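Local atomic coordinates of protein ppBat (Bacteroides thetaiotaomicron VPI-5482, PDB entry 3CNE), a protein that binds flavins such as lumichrome, riboflavin, FMN and FAD as a homodimer, may store them, and appears to lack protease or chaperone activity. Residues A[17-22]-A[49-54]; A[79-84]-A[91-96]; A[112-117]-A[136-141]. All coordinates share one frame; numbering follows the deposited sequence.

Contact 1: residues A[17-22]-A[49-54]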
loop_
_atom_site.group_PDB
_atom_site.type_symbol
_atom_site.label_atom_id
_atom_site.label_comp_id
_atom_site.label_asym_id
_atom_site.label_seq_id
_atom_site.Cartn_x
_atom_site.Cartn_y
_atom_site.Cartn_z
ATOM N N GLY A 17 -0.076 0.828 4.823
ATOM C CA GLY A 17 0.266 2.131 5.462
ATOM C C GLY A 17 1.322 2.899 4.658
ATOM O O GLY A 17 1.133 4.075 4.321
ATOM N N LEU A 18 2.422 2.216 4.331
ATOM C CA LEU A 18 3.543 2.841 3.658
ATOM C C LEU A 18 3.081 3.578 2.392
ATOM O O LEU A 18 3.314 4.768 2.254
ATOM C CB LEU A 18 4.631 1.812 3.297
ATOM C CG LEU A 18 5.882 2.396 2.615
ATOM C CD1 LEU A 18 6.576 3.464 3.500
ATOM C CD2 LEU A 18 6.858 1.306 2.228
ATOM N N PHE A 19 2.426 2.849 1.490
ATOM C CA PHE A 19 2.054 3.395 0.204
ATOM C C PHE A 19 0.952 4.454 0.219
ATOM O O PHE A 19 0.907 5.301 -0.663
ATOM C CB PHE A 19 1.824 2.283 -0.819
ATOM C CG PHE A 19 3.105 1.694 -1.280
ATOM C CD1 PHE A 19 3.599 0.546 -0.699
ATOM C CD2 PHE A 19 3.881 2.363 -2.231
ATOM C CE1 PHE A 19 4.823 -0.006 -1.114
ATOM C CE2 PHE A 19 5.099 1.832 -2.629
ATOM C CZ PHE A 19 5.568 0.659 -2.067
ATOM N N GLN A 20 0.080 4.404 1.215
ATOM C CA GLN A 20 -0.820 5.543 1.450
ATOM C C GLN A 20 -0.032 6.839 1.603
ATOM O O GLN A 20 -0.372 7.838 0.990
ATOM C CB GLN A 20 -1.678 5.310 2.697
ATOM C CG GLN A 20 -2.843 4.375 2.458
ATOM C CD GLN A 20 -3.782 4.389 3.641
ATOM O OE1 GLN A 20 -4.545 5.351 3.828
ATOM N NE2 GLN A 20 -3.699 3.357 4.479
ATOM N N TYR A 21 1.041 6.818 2.394
ATOM C CA TYR A 21 1.921 7.975 2.481
ATOM C C TYR A 21 2.596 8.266 1.133
ATOM O O TYR A 21 2.560 9.400 0.665
ATOM C CB TYR A 21 3.009 7.801 3.549
ATOM C CG TYR A 21 2.515 7.647 4.976
ATOM C CD1 TYR A 21 1.820 8.692 5.610
ATOM C CD2 TYR A 21 2.794 6.491 5.715
ATOM C CE1 TYR A 21 1.370 8.565 6.938
ATOM C CE2 TYR A 21 2.363 6.368 7.036
ATOM C CZ TYR A 21 1.655 7.417 7.639
ATOM O OH TYR A 21 1.210 7.312 8.937
ATOM N N LEU A 22 3.200 7.245 0.520
ATOM C CA LEU A 22 4.070 7.498 -0.626
ATOM C C LEU A 22 3.281 7.952 -1.830
ATOM O O LEU A 22 3.738 8.825 -2.565
ATOM C CB LEU A 22 4.964 6.305 -0.956
ATOM C CG LEU A 22 5.829 5.769 0.194
ATOM C CD1 LEU A 22 6.768 4.693 -0.329
ATOM C CD2 LEU A 22 6.608 6.886 0.921
HETATM N N MSE A 49 5.856 -9.268 0.421
HETATM C CA MSE A 49 6.515 -8.749 -0.782
HETATM C C MSE A 49 7.889 -8.225 -0.358
HETATM O O MSE A 49 8.110 -7.976 0.799
HETATM C CB MSE A 49 5.699 -7.627 -1.469
HETATM C CG MSE A 49 4.303 -8.012 -1.935
HETATM SE SE MSE A 49 4.353 -9.537 -3.229
HETATM C CE MSE A 49 3.696 -10.885 -1.921
ATOM N N VAL A 50 8.777 -8.026 -1.309
ATOM C CA VAL A 50 10.066 -7.421 -1.051
ATOM C C VAL A 50 10.098 -6.015 -1.631
ATOM O O VAL A 50 9.746 -5.813 -2.800
ATOM C CB VAL A 50 11.190 -8.309 -1.653
ATOM C CG1 VAL A 50 12.555 -7.614 -1.610
ATOM C CG2 VAL A 50 11.243 -9.646 -0.920
ATOM N N LEU A 51 10.493 -5.042 -0.798
ATOM C CA LEU A 51 10.768 -3.686 -1.236
ATOM C C LEU A 51 12.257 -3.393 -1.111
ATOM O O LEU A 51 12.899 -3.784 -0.145
ATOM C CB LEU A 51 9.995 -2.659 -0.392
ATOM C CG LEU A 51 8.467 -2.781 -0.316
ATOM C CD1 LEU A 51 7.966 -1.745 0.659
ATOM C CD2 LEU A 51 7.843 -2.545 -1.681
ATOM N N ILE A 52 12.802 -2.708 -2.105
ATOM C CA ILE A 52 14.149 -2.140 -1.981
ATOM C C ILE A 52 13.949 -0.631 -1.859
ATOM O O ILE A 52 13.481 0.026 -2.787
ATOM C CB ILE A 52 15.064 -2.544 -3.143
ATOM C CG1 ILE A 52 15.017 -4.087 -3.320
ATOM C CG2 ILE A 52 16.521 -2.043 -2.887
ATOM C CD1 ILE A 52 16.032 -4.665 -4.363
ATOM N N VAL A 53 14.264 -0.095 -0.692
ATOM C CA VAL A 53 14.010 1.322 -0.407
ATOM C C VAL A 53 15.288 2.127 -0.735
ATOM O O VAL A 53 16.176 1.587 -1.393
ATOM C CB VAL A 53 13.463 1.544 1.013
ATOM C CG1 VAL A 53 12.166 0.723 1.240
ATOM C CG2 VAL A 53 14.535 1.194 2.100
ATOM N N ASP A 54 15.361 3.399 -0.319
ATOM C CA ASP A 54 16.426 4.286 -0.778
ATOM C C ASP A 54 17.729 4.115 -0.004
ATOM O O ASP A 54 18.812 4.340 -0.550
ATOM C CB ASP A 54 15.982 5.754 -0.720
ATOM C CG ASP A 54 14.768 6.038 -1.639
ATOM O OD1 ASP A 54 14.765 5.528 -2.789
ATOM O OD2 ASP A 54 13.822 6.727 -1.200
#

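Contact 2: residues A[79-84]-A[91-96]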
loop_
_atom_site.group_PDB
_atom_site.type_symbol
_atom_site.label_atom_id
_atom_site.label_comp_id
_atom_site.label_asym_id
_atom_site.label_seq_id
_atom_site.Cartn_x
_atom_site.Cartn_y
_atom_site.Cartn_z
ATOM N N PRO A 79 6.016 -4.815 17.135
ATOM C CA PRO A 79 5.800 -5.618 18.360
ATOM C C PRO A 79 6.965 -6.547 18.784
ATOM O O PRO A 79 6.921 -7.124 19.879
ATOM C CB PRO A 79 4.538 -6.408 18.030
ATOM C CG PRO A 79 3.853 -5.587 16.948
ATOM C CD PRO A 79 5.017 -5.146 16.103
ATOM N N VAL A 80 8.016 -6.671 17.969
ATOM C CA VAL A 80 9.235 -7.358 18.446
ATOM C C VAL A 80 10.382 -6.405 18.722
ATOM O O VAL A 80 11.452 -6.833 19.132
ATOM C CB VAL A 80 9.729 -8.522 17.512
ATOM C CG1 VAL A 80 8.737 -9.650 17.531
ATOM C CG2 VAL A 80 10.020 -8.052 16.077
ATOM N N PHE A 81 10.148 -5.110 18.494
ATOM C CA PHE A 81 11.166 -4.089 18.684
ATOM C C PHE A 81 11.850 -4.229 20.050
ATOM O O PHE A 81 13.078 -4.141 20.142
ATOM C CB PHE A 81 10.545 -2.696 18.524
ATOM C CG PHE A 81 11.478 -1.569 18.872
ATOM C CD1 PHE A 81 12.389 -1.085 17.937
ATOM C CD2 PHE A 81 11.431 -0.974 20.129
ATOM C CE1 PHE A 81 13.243 -0.030 18.269
ATOM C CE2 PHE A 81 12.297 0.063 20.466
ATOM C CZ PHE A 81 13.205 0.526 19.521
ATOM N N GLN A 82 11.041 -4.474 21.089
ATOM C CA GLN A 82 11.518 -4.510 22.482
ATOM C C GLN A 82 12.450 -5.671 22.775
ATOM O O GLN A 82 13.417 -5.487 23.517
ATOM C CB GLN A 82 10.367 -4.445 23.495
ATOM C CG GLN A 82 9.886 -2.997 23.753
ATOM C CD GLN A 82 9.084 -2.805 25.070
ATOM O OE1 GLN A 82 9.441 -3.348 26.134
ATOM N NE2 GLN A 82 8.009 -2.015 24.993
ATOM N N GLN A 83 12.169 -6.844 22.183
ATOM C CA GLN A 83 13.046 -8.024 22.246
ATOM C C GLN A 83 14.412 -7.815 21.621
ATOM O O GLN A 83 15.357 -8.551 21.937
ATOM C CB GLN A 83 12.472 -9.196 21.443
ATOM C CG GLN A 83 11.142 -9.705 21.830
ATOM C CD GLN A 83 10.703 -10.826 20.907
ATOM O OE1 GLN A 83 11.534 -11.498 20.265
ATOM N NE2 GLN A 83 9.400 -11.032 20.827
ATOM N N TYR A 84 14.493 -6.896 20.667
ATOM C CA TYR A 84 15.669 -6.816 19.805
ATOM C C TYR A 84 16.566 -5.623 20.039
ATOM O O TYR A 84 16.786 -4.813 19.141
ATOM C CB TYR A 84 15.249 -6.890 18.340
ATOM C CG TYR A 84 14.805 -8.260 17.894
ATOM C CD1 TYR A 84 15.522 -9.405 18.266
ATOM C CD2 TYR A 84 13.680 -8.419 17.087
ATOM C CE1 TYR A 84 15.126 -10.676 17.840
ATOM C CE2 TYR A 84 13.276 -9.696 16.646
ATOM C CZ TYR A 84 13.993 -10.813 17.044
ATOM O OH TYR A 84 13.599 -12.071 16.603
ATOM N N VAL A 91 18.436 0.780 17.772
ATOM C CA VAL A 91 19.059 1.820 18.598
ATOM C C VAL A 91 19.099 3.115 17.785
ATOM O O VAL A 91 18.730 4.190 18.282
ATOM C CB VAL A 91 20.466 1.396 19.074
ATOM C CG1 VAL A 91 21.204 2.566 19.732
ATOM C CG2 VAL A 91 20.397 0.156 20.023
ATOM N N ASP A 92 19.521 3.010 16.526
ATOM C CA ASP A 92 19.468 4.152 15.616
ATOM C C ASP A 92 18.068 4.742 15.496
ATOM O O ASP A 92 17.920 5.946 15.506
ATOM C CB ASP A 92 19.995 3.795 14.239
ATOM C CG ASP A 92 21.471 3.425 14.248
ATOM O OD1 ASP A 92 22.181 3.760 15.237
ATOM O OD2 ASP A 92 21.917 2.789 13.258
ATOM N N LEU A 93 17.046 3.899 15.383
ATOM C CA LEU A 93 15.655 4.376 15.349
ATOM C C LEU A 93 15.312 5.369 16.482
ATOM O O LEU A 93 14.742 6.424 16.235
ATOM C CB LEU A 93 14.675 3.194 15.406
ATOM C CG LEU A 93 13.200 3.578 15.232
ATOM C CD1 LEU A 93 12.970 4.319 13.922
ATOM C CD2 LEU A 93 12.310 2.343 15.276
HETATM N N MSE A 94 15.629 4.975 17.713
HETATM C CA MSE A 94 15.392 5.785 18.902
HETATM C C MSE A 94 16.139 7.101 18.816
HETATM O O MSE A 94 15.577 8.162 19.106
HETATM C CB MSE A 94 15.817 5.034 20.164
HETATM C CG MSE A 94 14.973 3.805 20.459
HETATM SE SE MSE A 94 13.133 4.264 20.983
HETATM C CE MSE A 94 12.225 4.317 19.239
ATOM N N GLU A 95 17.405 7.019 18.418
ATOM C CA GLU A 95 18.248 8.184 18.242
ATOM C C GLU A 95 17.633 9.160 17.232
ATOM O O GLU A 95 17.482 10.360 17.502
ATOM C CB GLU A 95 19.636 7.759 17.748
ATOM C CG GLU A 95 20.662 8.871 17.918
ATOM C CD GLU A 95 22.001 8.594 17.251
ATOM O OE1 GLU A 95 22.568 7.483 17.462
ATOM O OE2 GLU A 95 22.488 9.524 16.536
ATOM N N VAL A 96 17.279 8.629 16.075
ATOM C CA VAL A 96 16.745 9.441 14.982
ATOM C C VAL A 96 15.408 10.071 15.335
ATOM O O VAL A 96 15.149 11.215 14.987
ATOM C CB VAL A 96 16.650 8.626 13.669
ATOM C CG1 VAL A 96 15.727 9.310 12.677
ATOM C CG2 VAL A 96 18.071 8.414 13.059
#

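Contact 3: residues A[112-117]-A[136-141]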
loop_
_atom_site.group_PDB
_atom_site.type_symbol
_atom_site.label_atom_id
_atom_site.label_comp_id
_atom_site.label_asym_id
_atom_site.label_seq_id
_atom_site.Cartn_x
_atom_site.Cartn_y
_atom_site.Cartn_z
ATOM N N ALA A 112 1.443 1.600 15.808
ATOM C CA ALA A 112 2.282 1.765 17.022
ATOM C C ALA A 112 3.324 2.883 16.911
ATOM O O ALA A 112 4.177 3.026 17.790
ATOM C CB ALA A 112 2.953 0.406 17.444
ATOM N N GLY A 113 3.241 3.686 15.837
ATOM C CA GLY A 113 4.114 4.835 15.634
ATOM C C GLY A 113 4.175 5.784 16.824
ATOM O O GLY A 113 5.264 6.233 17.217
ATOM N N ALA A 114 3.012 6.095 17.403
ATOM C CA ALA A 114 2.954 7.010 18.551
ATOM C C ALA A 114 3.722 6.428 19.748
ATOM O O ALA A 114 4.280 7.176 20.574
ATOM C CB ALA A 114 1.517 7.275 18.948
HETATM N N MSE A 115 3.752 5.097 19.833
HETATM C CA MSE A 115 4.471 4.434 20.923
HETATM C C MSE A 115 5.975 4.554 20.719
HETATM O O MSE A 115 6.714 4.833 21.662
HETATM C CB MSE A 115 4.055 2.981 21.036
HETATM C CG MSE A 115 4.650 2.262 22.243
HETATM SE SE MSE A 115 4.375 0.333 22.096
HETATM C CE MSE A 115 5.514 -0.156 20.562
HETATM N N MSE A 116 6.418 4.369 19.477
HETATM C CA MSE A 116 7.833 4.564 19.142
HETATM C C MSE A 116 8.262 5.997 19.511
HETATM O O MSE A 116 9.338 6.215 20.072
HETATM C CB MSE A 116 8.081 4.255 17.664
HETATM C CG MSE A 116 7.783 2.795 17.300
HETATM SE SE MSE A 116 9.059 1.581 18.195
HETATM C CE MSE A 116 10.568 1.972 17.109
ATOM N N PHE A 117 7.410 6.965 19.176
ATOM C CA PHE A 117 7.626 8.352 19.559
ATOM C C PHE A 117 7.691 8.487 21.084
ATOM O O PHE A 117 8.632 9.089 21.603
ATOM C CB PHE A 117 6.528 9.275 18.967
ATOM C CG PHE A 117 6.518 9.357 17.448
ATOM C CD1 PHE A 117 7.635 9.012 16.692
ATOM C CD2 PHE A 117 5.381 9.829 16.779
ATOM C CE1 PHE A 117 7.616 9.126 15.266
ATOM C CE2 PHE A 117 5.353 9.945 15.374
ATOM C CZ PHE A 117 6.474 9.581 14.620
ATOM N N PRO A 136 -1.843 1.142 26.101
ATOM C CA PRO A 136 -1.323 1.140 27.469
ATOM C C PRO A 136 0.164 1.492 27.570
ATOM O O PRO A 136 0.627 1.839 28.658
ATOM C CB PRO A 136 -1.531 -0.311 27.928
ATOM C CG PRO A 136 -2.544 -0.882 27.010
ATOM C CD PRO A 136 -2.326 -0.193 25.703
ATOM N N ALA A 137 0.901 1.407 26.461
ATOM C CA ALA A 137 2.323 1.757 26.477
ATOM C C ALA A 137 2.592 3.258 26.372
ATOM O O ALA A 137 3.736 3.693 26.511
ATOM C CB ALA A 137 3.082 0.992 25.396
ATOM N N ILE A 138 1.550 4.047 26.125
ATOM C CA ILE A 138 1.701 5.498 26.042
ATOM C C ILE A 138 1.709 6.081 27.450
ATOM O O ILE A 138 0.676 6.083 28.129
ATOM C CB ILE A 138 0.577 6.158 25.159
ATOM C CG1 ILE A 138 0.629 5.623 23.720
ATOM C CG2 ILE A 138 0.660 7.676 25.190
ATOM C CD1 ILE A 138 1.932 5.929 22.998
ATOM N N GLN A 139 2.873 6.544 27.896
ATOM C CA GLN A 139 2.972 7.212 29.208
ATOM C C GLN A 139 3.401 8.683 29.206
ATOM O O GLN A 139 3.012 9.427 30.107
ATOM C CB GLN A 139 3.803 6.414 30.231
ATOM C CG GLN A 139 4.524 5.182 29.735
ATOM C CD GLN A 139 5.157 4.423 30.874
ATOM O OE1 GLN A 139 4.980 4.784 32.045
ATOM N NE2 GLN A 139 5.911 3.368 30.550
ATOM N N ASN A 140 4.200 9.086 28.216
ATOM C CA ASN A 140 4.609 10.481 28.058
ATOM C C ASN A 140 3.554 11.356 27.382
ATOM O O ASN A 140 3.304 12.481 27.821
ATOM C CB ASN A 140 5.945 10.579 27.326
ATOM C CG ASN A 140 7.081 9.965 28.125
ATOM O OD1 ASN A 140 7.757 9.030 27.666
ATOM N ND2 ASN A 140 7.288 10.470 29.327
ATOM N N GLY A 141 2.953 10.841 26.315
ATOM C CA GLY A 141 1.894 11.553 25.615
ATOM C C GLY A 141 0.543 11.262 26.226
ATOM O O GLY A 141 0.447 10.616 27.264
#

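Contact 1: residues A[17-22]-A[49-54]
Leu51, alone in its strand, meets two successive residues of a helix, offering one methyl group to each. Its CD1 lies 3.6 Å from Leu18 CD2, the two leucines reaching for each other tip to tip. Its CD2 comes 3.9 Å from Phe19 CZ, lying at the edge of the ring and near its plane rather than over a face. CD1 of Leu51 also comes within 4.0 Å of Phe19 CE1. No hydrogen bond crosses here; the contact is apolar throughout, and all three residues are buried. Leucine suits the strand position because its fork can serve two neighbours at once.

The torsions explain the reach. Leu18 holds CG opposite its backbone N (chi1 -178°), which extends the chain out from the helix, whereas Leu51 turns CG away from its carbonyl carbon (chi1 -57°) and projects its branch toward the helix. The backbones stay well apart, with Leu18 CA and Leu51 CA 10.9 Å from each other, so the side chains alone span the distance.

Further out, Leu18 also packs on Ser73 of strand 69-73, and backbone bonds to Ile43 hold Leu51 in the hairpin formed by strands 42-44 and 50-52. The same elements meet the second subunit. Residues 50-52 pair there in an antiparallel ladder, Leu51 packs on Leu51 of that subunit, and the nearly parallel rings of Phe19 and Phe19 of that subunit meet. A calcium ion lies about 4 Å from the Phe19 side chain. Helix 15-27, which follows the first strand of the central sheet, is thus joined by an apolar seam to a hairpin that continues across the dimer interface of this DJ-1/PfpI protein.

Contact 2: residues A[79-84]-A[91-96]
The helix that presents Leu93 and Met94 to the ring of Phe81 contains the shortest backbone hydrogen bond within the two segments, Val96 N to Asp92 O at 2.8 Å, one of the i to i+4 bonds of helix 88-102. On the other side, Tyr84 N donates to Phe81 O at 3.1 Å, with a second, weak bond from the same N to Val80 O; this pair helps to shape the turn from which the ring projects. Just outside the two segments, Asn90 ND2 bonds to Tyr84 O and ties that turn to the start of the helix.

With CG set opposite the backbone N (chi1 173°), the Phe81 ring extends out of its turn and its far end reaches the helix. There CZ lies 3.8 Å from Met94 CG, which sits at the ring edge and near its plane. The selenomethionine chain bends at chi2 (-69°) and chi3 (89°), and its bends bring CG, SE and CE all against CZ. Its SE stands 5.2 Å from the centroid of the Phe81 ring, in an oblique Met-aromatic contact, and its CE comes 3.9 Å from Phe81 CZ. Leu93 adds a methyl, CD2, 3.9 Å from Phe81 CE1. Methionine suits its place as a flexible chain that can gather several atoms at one ring corner, while the branched leucine fills in beside it and also packs on Phe72 of strand 69-73.

Met116 of helix 113-119 packs against Phe81 and Met94, so the aromatic ring belongs to a larger apolar cluster. Asp92, on another side of the helix, forms a salt bridge with Lys61. No hydrogen bond joins 79-84 to 91-96 directly, so the contact depends on close van der Waals packing, including the oblique Met-aromatic contact.

Contact 3: residues A[112-117]-A[136-141]
Met115 and Ile138 are brought together by quite different torsions. The selenomethionine sets CG opposite its backbone N (chi1 -174°) and stays extended through chi2, bending only at chi3 near its end; Ile138 bends at both chi1 (-61°) and chi2 (-62°), and the two turns together carry its CD1 to the helix backbone.

That single methyl makes most of the isoleucine's contact. CD1 of Ile138 lies 3.6 Å from Met115 CA and equally 3.6 Å from Ala114 O, an approach that is van der Waals in character because a methyl group has no polar hydrogen to offer. The side chains add looser packing, with Met115 CB 4.1 Å and Ala114 CB 4.3 Å from Ile138 CD1. Ala114 suits the place by being small, which lets the methyl settle against the helix backbone; CA of Met115 and CA of Ile138 are only 5.9 Å apart. Beside this, Met115 passes alongside Ala137, whose CB touches SE of Met115 at 3.6 Å and CG of Met115 at 3.7 Å. The small Ala137 methyl is met by the long methionine chain, which supplies the reach.

Second-shell contacts link the loop to the helix. Asp118 OD2 accepts hydrogen bonds from both Gln139 N and Asn140 N, and Ala114 and Ile138 both pack on Val128 of strand 127-129. At the other end, Ala112 occupies the N-cap position, and its carbonyl O accepts from Met116 N.

Cys111, just before this cap, binds the structural zinc together with Cys74, and the metal lies about 8 Å from the Met115 side chain. The sharp passage from strand 106-110 into helix 113-119 is consistent with the nucleophile elbow of the DJ-1/PfpI family, although here its cysteine serves as a zinc ligand.

Overall arrangement
From the N terminus, contact 1 comes first: it joins helix 15-27 to residues 49-54, closing a loop that includes strand 31-36 and the first arm of the hairpin. Contact 2 closes a much shorter loop, folding residues 79-84 back onto helix 88-102. Contact 3 then links helix 113-119 to the segment ahead of strand 142-144, closing a loop that contains strand 127-129. The three follow one another in series, none nesting in or crossing another. Contacts 2 and 3 lie about 13 Å apart between centres and touch where Phe81 and Met94 pack on Met116, whereas contacts 1 and 3 sit on opposite sides of the chain's centre. Between them they tie the dimer-forming hairpin and the peripheral loops to helices flanking the central sheet.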